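Local coordinates for protein putative polyketide synthase (Brevibacillus brevis, PDB 5HU7) that probably dehydrates beta-hydroxyacyl intermediates held on an acyl carrier protein during trans-AT polyketide assembly, at residues F50-A62 against A203-S215. Residues are numbered along the deposited sequence; the frame is centred on the assembly and turned at random.
Sequences FPLIAYLEMARAA and AEQLVFHPSLLES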
ATOM      1  N   PHE A  50     -11.821  -5.223  20.431  1.00 64.85           N
ATOM      2  CA  PHE A  50     -11.908  -5.375  18.975  1.00 64.43           C
ATOM      3  C   PHE A  50     -12.651  -6.687  18.698  1.00 68.55           C
ATOM      4  O   PHE A  50     -12.360  -7.669  19.367  1.00 69.09           O
ATOM      5  CB  PHE A  50     -10.505  -5.448  18.353  1.00 64.86           C
ATOM      6  CG  PHE A  50     -10.451  -5.316  16.849  1.00 65.49           C
ATOM      7  CD1 PHE A  50     -10.702  -4.094  16.234  1.00 69.19           C
ATOM      8  CD2 PHE A  50      -9.980  -6.353  16.062  1.00 65.61           C
ATOM      9  CE1 PHE A  50     -10.598  -3.950  14.860  1.00 69.54           C
ATOM     10  CE2 PHE A  50      -9.808  -6.189  14.688  1.00 67.46           C
ATOM     11  CZ  PHE A  50     -10.127  -4.999  14.094  1.00 67.39           C
ATOM     12  N   PRO A  51     -13.627  -6.744  17.775  1.00 67.10           N
ATOM     13  CA  PRO A  51     -14.337  -8.011  17.542  1.00 65.80           C
ATOM     14  C   PRO A  51     -13.430  -9.188  17.183  1.00 68.63           C
ATOM     15  O   PRO A  51     -12.484  -9.018  16.429  1.00 68.14           O
ATOM     16  CB  PRO A  51     -15.311  -7.678  16.413  1.00 67.74           C
ATOM     17  CG  PRO A  51     -15.411  -6.246  16.377  1.00 73.38           C
ATOM     18  CD  PRO A  51     -14.156  -5.661  16.919  1.00 69.89           C
ATOM     19  N   LEU A  52     -13.715 -10.369  17.736  1.00 65.61           N
ATOM     20  CA  LEU A  52     -12.949 -11.610  17.519  1.00 65.73           C
ATOM     21  C   LEU A  52     -12.716 -11.938  16.015  1.00 68.72           C
ATOM     22  O   LEU A  52     -11.566 -12.012  15.572  1.00 66.74           O
ATOM     23  CB  LEU A  52     -13.621 -12.787  18.274  1.00 66.51           C
ATOM     24  CG  LEU A  52     -13.651 -12.717  19.820  1.00 72.78           C
ATOM     25  CD1 LEU A  52     -14.475 -13.867  20.492  1.00 74.28           C
ATOM     26  CD2 LEU A  52     -12.290 -12.590  20.399  1.00 74.50           C
ATOM     27  N   ILE A  53     -13.793 -12.092  15.238  1.00 65.92           N
ATOM     28  CA  ILE A  53     -13.706 -12.334  13.783  1.00 67.09           C
ATOM     29  C   ILE A  53     -12.963 -11.247  13.006  1.00 64.83           C
ATOM     30  O   ILE A  53     -12.417 -11.523  11.937  1.00 63.16           O
ATOM     31  CB  ILE A  53     -15.095 -12.584  13.139  1.00 73.01           C
ATOM     32  CG1 ILE A  53     -16.083 -11.409  13.498  1.00 77.24           C
ATOM     33  CG2 ILE A  53     -15.604 -13.980  13.562  1.00 74.92           C
ATOM     34  CD1 ILE A  53     -17.307 -11.356  12.726  1.00100.51           C
ATOM     35  N   ALA A  54     -12.941 -10.032  13.522  1.00 59.34           N
ATOM     36  CA  ALA A  54     -12.256  -8.957  12.837  1.00 59.52           C
ATOM     37  C   ALA A  54     -10.755  -9.227  12.755  1.00 62.04           C
ATOM     38  O   ALA A  54     -10.143  -8.906  11.743  1.00 61.16           O
ATOM     39  CB  ALA A  54     -12.527  -7.641  13.514  1.00 61.07           C
ATOM     40  N   TYR A  55     -10.184  -9.930  13.769  1.00 56.77           N
ATOM     41  CA  TYR A  55      -8.777 -10.308  13.765  1.00 55.08           C
ATOM     42  C   TYR A  55      -8.483 -11.314  12.661  1.00 58.99           C
ATOM     43  O   TYR A  55      -7.425 -11.245  12.046  1.00 62.28           O
ATOM     44  CB  TYR A  55      -8.389 -10.952  15.105  1.00 54.10           C
ATOM     45  CG  TYR A  55      -8.387 -10.017  16.292  1.00 52.85           C
ATOM     46  CD1 TYR A  55      -7.324  -9.139  16.512  1.00 54.28           C
ATOM     47  CD2 TYR A  55      -9.370 -10.102  17.263  1.00 53.90           C
ATOM     48  CE1 TYR A  55      -7.250  -8.372  17.680  1.00 53.96           C
ATOM     49  CE2 TYR A  55      -9.321  -9.323  18.416  1.00 55.40           C
ATOM     50  CZ  TYR A  55      -8.238  -8.490  18.639  1.00 58.83           C
ATOM     51  OH  TYR A  55      -8.168  -7.752  19.783  1.00 66.43           O
ATOM     52  N   LEU A  56      -9.406 -12.254  12.413  1.00 52.71           N
ATOM     53  CA  LEU A  56      -9.224 -13.279  11.394  1.00 53.16           C
ATOM     54  C   LEU A  56      -9.377 -12.727  10.007  1.00 56.56           C
ATOM     55  O   LEU A  56      -8.606 -13.059   9.107  1.00 57.01           O
ATOM     56  CB  LEU A  56     -10.217 -14.403  11.612  1.00 55.04           C
ATOM     57  CG  LEU A  56     -10.175 -15.109  12.982  1.00 58.89           C
ATOM     58  CD1 LEU A  56     -11.332 -16.088  13.085  1.00 59.79           C
ATOM     59  CD2 LEU A  56      -8.876 -15.801  13.197  1.00 56.80           C
ATOM     60  N   GLU A  57     -10.398 -11.910   9.827  1.00 55.63           N
ATOM     61  CA  GLU A  57     -10.702 -11.213   8.568  1.00 57.22           C
ATOM     62  C   GLU A  57      -9.560 -10.249   8.154  1.00 59.83           C
ATOM     63  O   GLU A  57      -9.169 -10.249   6.993  1.00 57.73           O
ATOM     64  CB  GLU A  57     -12.032 -10.458   8.712  1.00 59.26           C
ATOM     65  CG  GLU A  57     -12.552  -9.787   7.467  1.00 66.96           C
ATOM     66  CD  GLU A  57     -12.639 -10.658   6.237  1.00 77.12           C
ATOM     67  OE1 GLU A  57     -13.008 -11.838   6.382  1.00 83.54           O
ATOM     68  OE2 GLU A  57     -12.309 -10.181   5.127  1.00 78.18           O
ATOM     69  N   MET A  58      -9.010  -9.481   9.115  1.00 59.49           N
ATOM     70  CA  MET A  58      -7.884  -8.563   8.879  1.00 61.31           C
ATOM     71  C   MET A  58      -6.623  -9.337   8.457  1.00 62.32           C
ATOM     72  O   MET A  58      -5.983  -8.987   7.482  1.00 60.83           O
ATOM     73  CB  MET A  58      -7.588  -7.711  10.123  1.00 64.81           C
ATOM     74  CG  MET A  58      -6.759  -6.493   9.822  1.00 72.62           C
ATOM     75  SD  MET A  58      -6.113  -5.590  11.259  1.00 79.27           S
ATOM     76  CE  MET A  58      -7.490  -5.094  11.969  1.00 76.29           C
ATOM     77  N   ALA A  59      -6.285 -10.395   9.189  1.00 57.62           N
ATOM     78  CA  ALA A  59      -5.136 -11.256   8.896  1.00 55.92           C
ATOM     79  C   ALA A  59      -5.248 -11.922   7.528  1.00 58.77           C
ATOM     80  O   ALA A  59      -4.261 -11.995   6.794  1.00 59.89           O
ATOM     81  CB  ALA A  59      -5.033 -12.321   9.959  1.00 55.36           C
ATOM     82  N   ARG A  60      -6.450 -12.379   7.178  1.00 53.77           N
ATOM     83  CA  ARG A  60      -6.721 -13.018   5.894  1.00 55.07           C
ATOM     84  C   ARG A  60      -6.579 -12.026   4.755  1.00 63.43           C
ATOM     85  O   ARG A  60      -6.045 -12.366   3.711  1.00 66.92           O
ATOM     86  CB  ARG A  60      -8.152 -13.572   5.917  1.00 55.86           C
ATOM     87  CG  ARG A  60      -8.544 -14.352   4.682  1.00 60.54           C
ATOM     88  CD  ARG A  60     -10.025 -14.311   4.507  1.00 69.87           C
ATOM     89  NE  ARG A  60     -10.519 -12.951   4.218  1.00 80.89           N
ATOM     90  CZ  ARG A  60     -10.499 -12.350   3.029  1.00 92.63           C
ATOM     91  NH1 ARG A  60      -9.994 -12.973   1.967  1.00 86.13           N
ATOM     92  NH2 ARG A  60     -10.991 -11.123   2.890  1.00 75.14           N
ATOM     93  N   ALA A  61      -7.129 -10.830   4.931  1.00 61.05           N
ATOM     94  CA  ALA A  61      -7.048  -9.771   3.937  1.00 63.04           C
ATOM     95  C   ALA A  61      -5.570  -9.391   3.651  1.00 68.09           C
ATOM     96  O   ALA A  61      -5.199  -9.304   2.499  1.00 69.86           O
ATOM     97  CB  ALA A  61      -7.834  -8.564   4.416  1.00 63.98           C
ATOM     98  N   ALA A  62      -4.717  -9.288   4.694  1.00 65.36           N
ATOM     99  CA  ALA A  62      -3.277  -8.973   4.566  1.00 65.99           C
ATOM    100  C   ALA A  62      -2.533 -10.020   3.788  1.00 70.41           C
ATOM    101  O   ALA A  62      -1.746  -9.692   2.909  1.00 70.82           O
ATOM    102  CB  ALA A  62      -2.649  -8.814   5.940  1.00 65.04           C
ATOM    103  N   ALA A 203     -19.505  -6.517   0.854  1.00109.26           N
ATOM    104  CA  ALA A 203     -19.508  -7.977   1.046  1.00106.70           C
ATOM    105  C   ALA A 203     -18.581  -8.710   0.054  1.00109.83           C
ATOM    106  O   ALA A 203     -18.184  -9.846   0.329  1.00106.59           O
ATOM    107  CB  ALA A 203     -20.919  -8.533   0.937  1.00108.63           C
ATOM    108  N   GLU A 204     -18.247  -8.071  -1.092  1.00109.68           N
ATOM    109  CA  GLU A 204     -17.305  -8.600  -2.083  1.00110.15           C
ATOM    110  C   GLU A 204     -15.884  -8.674  -1.514  1.00109.52           C
ATOM    111  O   GLU A 204     -15.166  -9.585  -1.899  1.00109.41           O
ATOM    112  CB  GLU A 204     -17.306  -7.741  -3.368  1.00115.80           C
ATOM    113  CG  GLU A 204     -16.448  -8.290  -4.505  1.00131.35           C
ATOM    114  CD  GLU A 204     -15.089  -7.641  -4.690  1.00146.95           C
ATOM    115  OE1 GLU A 204     -15.029  -6.396  -4.821  1.00144.39           O
ATOM    116  OE2 GLU A 204     -14.086  -8.385  -4.767  1.00133.87           O
ATOM    117  N   GLN A 205     -15.464  -7.737  -0.614  1.00101.95           N
ATOM    118  CA  GLN A 205     -14.116  -7.776  -0.011  1.00 97.94           C
ATOM    119  C   GLN A 205     -14.034  -8.708   1.216  1.00 92.53           C
ATOM    120  O   GLN A 205     -12.958  -9.210   1.529  1.00 90.36           O
ATOM    121  CB  GLN A 205     -13.654  -6.354   0.364  1.00100.34           C
ATOM    122  CG  GLN A 205     -13.328  -5.493  -0.856  1.00117.19           C
ATOM    123  CD  GLN A 205     -13.228  -4.024  -0.521  1.00141.39           C
ATOM    124  OE1 GLN A 205     -14.120  -3.446   0.108  1.00134.10           O
ATOM    125  NE2 GLN A 205     -12.187  -3.359  -1.001  1.00142.47           N
ATOM    126  N   LEU A 206     -15.177  -9.019   1.832  1.00 85.35           N
ATOM    127  CA  LEU A 206     -15.254  -9.855   3.022  1.00 81.51           C
ATOM    128  C   LEU A 206     -15.441 -11.354   2.791  1.00 85.12           C
ATOM    129  O   LEU A 206     -15.908 -11.788   1.745  1.00 88.81           O
ATOM    130  CB  LEU A 206     -16.403  -9.342   3.888  1.00 81.25           C
ATOM    131  CG  LEU A 206     -16.338  -7.842   4.250  1.00 86.31           C
ATOM    132  CD1 LEU A 206     -17.426  -7.462   5.264  1.00 85.57           C
ATOM    133  CD2 LEU A 206     -14.937  -7.455   4.726  1.00 87.74           C
ATOM    134  N   VAL A 207     -14.975 -12.134   3.751  1.00 76.75           N
ATOM    135  CA  VAL A 207     -15.201 -13.565   3.851  1.00 75.38           C
ATOM    136  C   VAL A 207     -16.102 -13.753   5.096  1.00 77.53           C
ATOM    137  O   VAL A 207     -17.185 -14.337   4.994  1.00 78.87           O
ATOM    138  CB  VAL A 207     -13.873 -14.372   3.910  1.00 78.99           C
ATOM    139  CG1 VAL A 207     -14.095 -15.808   4.388  1.00 77.80           C
ATOM    140  CG2 VAL A 207     -13.194 -14.367   2.543  1.00 80.28           C
ATOM    141  N   PHE A 208     -15.652 -13.193   6.252  1.00 69.64           N
ATOM    142  CA  PHE A 208     -16.377 -13.202   7.513  1.00 68.39           C
ATOM    143  C   PHE A 208     -17.286 -12.006   7.575  1.00 74.87           C
ATOM    144  O   PHE A 208     -16.823 -10.869   7.421  1.00 75.35           O
ATOM    145  CB  PHE A 208     -15.439 -13.111   8.705  1.00 68.13           C
ATOM    146  CG  PHE A 208     -14.542 -14.304   8.903  1.00 67.33           C
ATOM    147  CD1 PHE A 208     -14.998 -15.430   9.568  1.00 69.52           C
ATOM    148  CD2 PHE A 208     -13.222 -14.271   8.498  1.00 66.85           C
ATOM    149  CE1 PHE A 208     -14.163 -16.508   9.772  1.00 68.86           C
ATOM    150  CE2 PHE A 208     -12.395 -15.370   8.675  1.00 68.09           C
ATOM    151  CZ  PHE A 208     -12.868 -16.472   9.311  1.00 66.07           C
ATOM    152  N   HIS A 209     -18.575 -12.251   7.855  1.00 71.02           N
ATOM    153  CA  HIS A 209     -19.579 -11.221   7.943  1.00 71.43           C
ATOM    154  C   HIS A 209     -19.334 -10.450   9.253  1.00 78.55           C
ATOM    155  O   HIS A 209     -18.981 -11.075  10.258  1.00 75.40           O
ATOM    156  CB  HIS A 209     -20.963 -11.878   7.953  1.00 72.07           C
ATOM    157  CG  HIS A 209     -22.097 -10.936   7.784  1.00 75.67           C
ATOM    158  ND1 HIS A 209     -22.593 -10.209   8.853  1.00 76.92           N
ATOM    159  CD2 HIS A 209     -22.799 -10.620   6.675  1.00 77.92           C
ATOM    160  CE1 HIS A 209     -23.547  -9.437   8.345  1.00 77.61           C
ATOM    161  NE2 HIS A 209     -23.774  -9.731   7.064  1.00 78.98           N
ATOM    162  N   PRO A 210     -19.544  -9.108   9.294  1.00 79.35           N
ATOM    163  CA  PRO A 210     -19.291  -8.372  10.538  1.00 79.65           C
ATOM    164  C   PRO A 210     -20.207  -8.707  11.720  1.00 87.35           C
ATOM    165  O   PRO A 210     -19.880  -8.323  12.841  1.00 87.74           O
ATOM    166  CB  PRO A 210     -19.444  -6.907  10.101  1.00 82.74           C
ATOM    167  CG  PRO A 210     -20.297  -6.952   8.925  1.00 87.89           C
ATOM    168  CD  PRO A 210     -19.921  -8.184   8.207  1.00 82.24           C
ATOM    169  N   SER A 211     -21.340  -9.396  11.489  1.00 86.76           N
ATOM    170  CA  SER A 211     -22.307  -9.737  12.538  1.00 87.81           C
ATOM    171  C   SER A 211     -22.299 -11.210  12.942  1.00 92.13           C
ATOM    172  O   SER A 211     -23.063 -11.572  13.828  1.00 93.20           O
ATOM    173  CB  SER A 211     -23.706  -9.370  12.066  1.00 93.74           C
ATOM    174  OG  SER A 211     -23.729  -8.090  11.455  1.00104.42           O
ATOM    175  N   LEU A 212     -21.465 -12.049  12.319  1.00 88.01           N
ATOM    176  CA  LEU A 212     -21.395 -13.490  12.593  1.00 88.10           C
ATOM    177  C   LEU A 212     -21.134 -13.871  14.072  1.00 93.93           C
ATOM    178  O   LEU A 212     -21.668 -14.872  14.541  1.00 94.19           O
ATOM    179  CB  LEU A 212     -20.319 -14.115  11.678  1.00 87.02           C
ATOM    180  CG  LEU A 212     -20.068 -15.600  11.831  1.00 90.91           C
ATOM    181  CD1 LEU A 212     -21.320 -16.387  11.514  1.00 93.45           C
ATOM    182  CD2 LEU A 212     -18.920 -16.052  10.944  1.00 91.04           C
ATOM    183  N   LEU A 213     -20.302 -13.114  14.781  1.00 91.57           N
ATOM    184  CA  LEU A 213     -19.972 -13.383  16.190  1.00 91.74           C
ATOM    185  C   LEU A 213     -21.157 -13.061  17.112  1.00 93.74           C
ATOM    186  O   LEU A 213     -21.358 -13.737  18.121  1.00 94.89           O
ATOM    187  CB  LEU A 213     -18.745 -12.532  16.584  1.00 92.25           C
ATOM    188  CG  LEU A 213     -18.211 -12.649  18.023  1.00 97.28           C
ATOM    189  CD1 LEU A 213     -17.639 -14.042  18.278  1.00 95.88           C
ATOM    190  CD2 LEU A 213     -17.183 -11.516  18.300  1.00 99.09           C
ATOM    191  N   GLU A 214     -21.972 -12.073  16.741  1.00 88.27           N
ATOM    192  CA  GLU A 214     -23.141 -11.704  17.549  1.00 89.22           C
ATOM    193  C   GLU A 214     -24.228 -12.817  17.504  1.00 90.38           C
ATOM    194  O   GLU A 214     -25.134 -12.808  18.348  1.00 90.70           O
ATOM    195  CB  GLU A 214     -23.757 -10.337  17.119  1.00 91.80           C
ATOM    196  CG  GLU A 214     -22.774  -9.225  16.754  1.00108.31           C
ATOM    197  CD  GLU A 214     -21.569  -9.025  17.657  1.00133.35           C
ATOM    198  OE1 GLU A 214     -21.766  -8.624  18.827  1.00139.20           O
ATOM    199  OE2 GLU A 214     -20.426  -9.200  17.172  1.00123.59           O
ATOM    200  N   SER A 215     -24.145 -13.737  16.504  1.00 82.90           N
ATOM    201  CA  SER A 215     -25.065 -14.851  16.305  1.00 83.61           C
ATOM    202  C   SER A 215     -24.533 -16.156  16.867  1.00 85.95           C
ATOM    203  O   SER A 215     -25.305 -16.954  17.388  1.00 86.46           O
ATOM    204  CB  SER A 215     -25.318 -15.043  14.816  1.00 89.67           C
ATOM    205  OG  SER A 215     -25.769 -13.838  14.219  1.00107.84           O
TER
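Glu57 leaves its helix with CG opposite the backbone N (chi1 -175°) and then bends at chi2, which carries its carboxylate to the backbone of Val207 and Phe208. These residues join the two hotdog-type halves expected of a polyketide synthase dehydratase: helix 52-65 belongs to the first half, and the loop around 206-211, leading into helix 212-227, to the second. Two donors converge on Glu57 OE1. Phe208 N reaches it at 3.0 Å in a nearly straight bond (N-H...O 175°), and Val207 N at 3.3 Å in a more bent one. Both come from the same face, well above the carboxylate plane, so a single buried oxygen pins two consecutive loop amides. The other oxygen, OE2, forms a salt bridge with Arg60 NH2 at 2.8 Å, on the syn side and close to the guanidinium plane, and is also hydrogen-bonded to His13 NE2; these partners probably favour the ionised carboxylate. The same bond from NH2, with two weak ones from NE, probably limits rotation of the Arg60 guanidinium, and Val207 CG2 lies over the centre of one of its faces, 3.4 Å from CZ.

The Phe208 ring packs beside the same helix. Its edge lies near Glu57 OE1, its plane is turned 73° from the carboxylate, and CE2 rests 3.8 Å from Leu56 CB; Leu247 of strand 241-249 also touches the ring. At the start of the helix the joint becomes apolar. Leu213 crosses Leu52 at about a right angle, its CD2 lying 3.8 Å from Leu52 CB. Between this pair and the ring stands Ile53, whose CG2 approaches Phe208 CD1, while the CG1 branch extends toward the His209-Leu212 type I turn and ends with CD1 near Leu212 CB, at 4.2 Å.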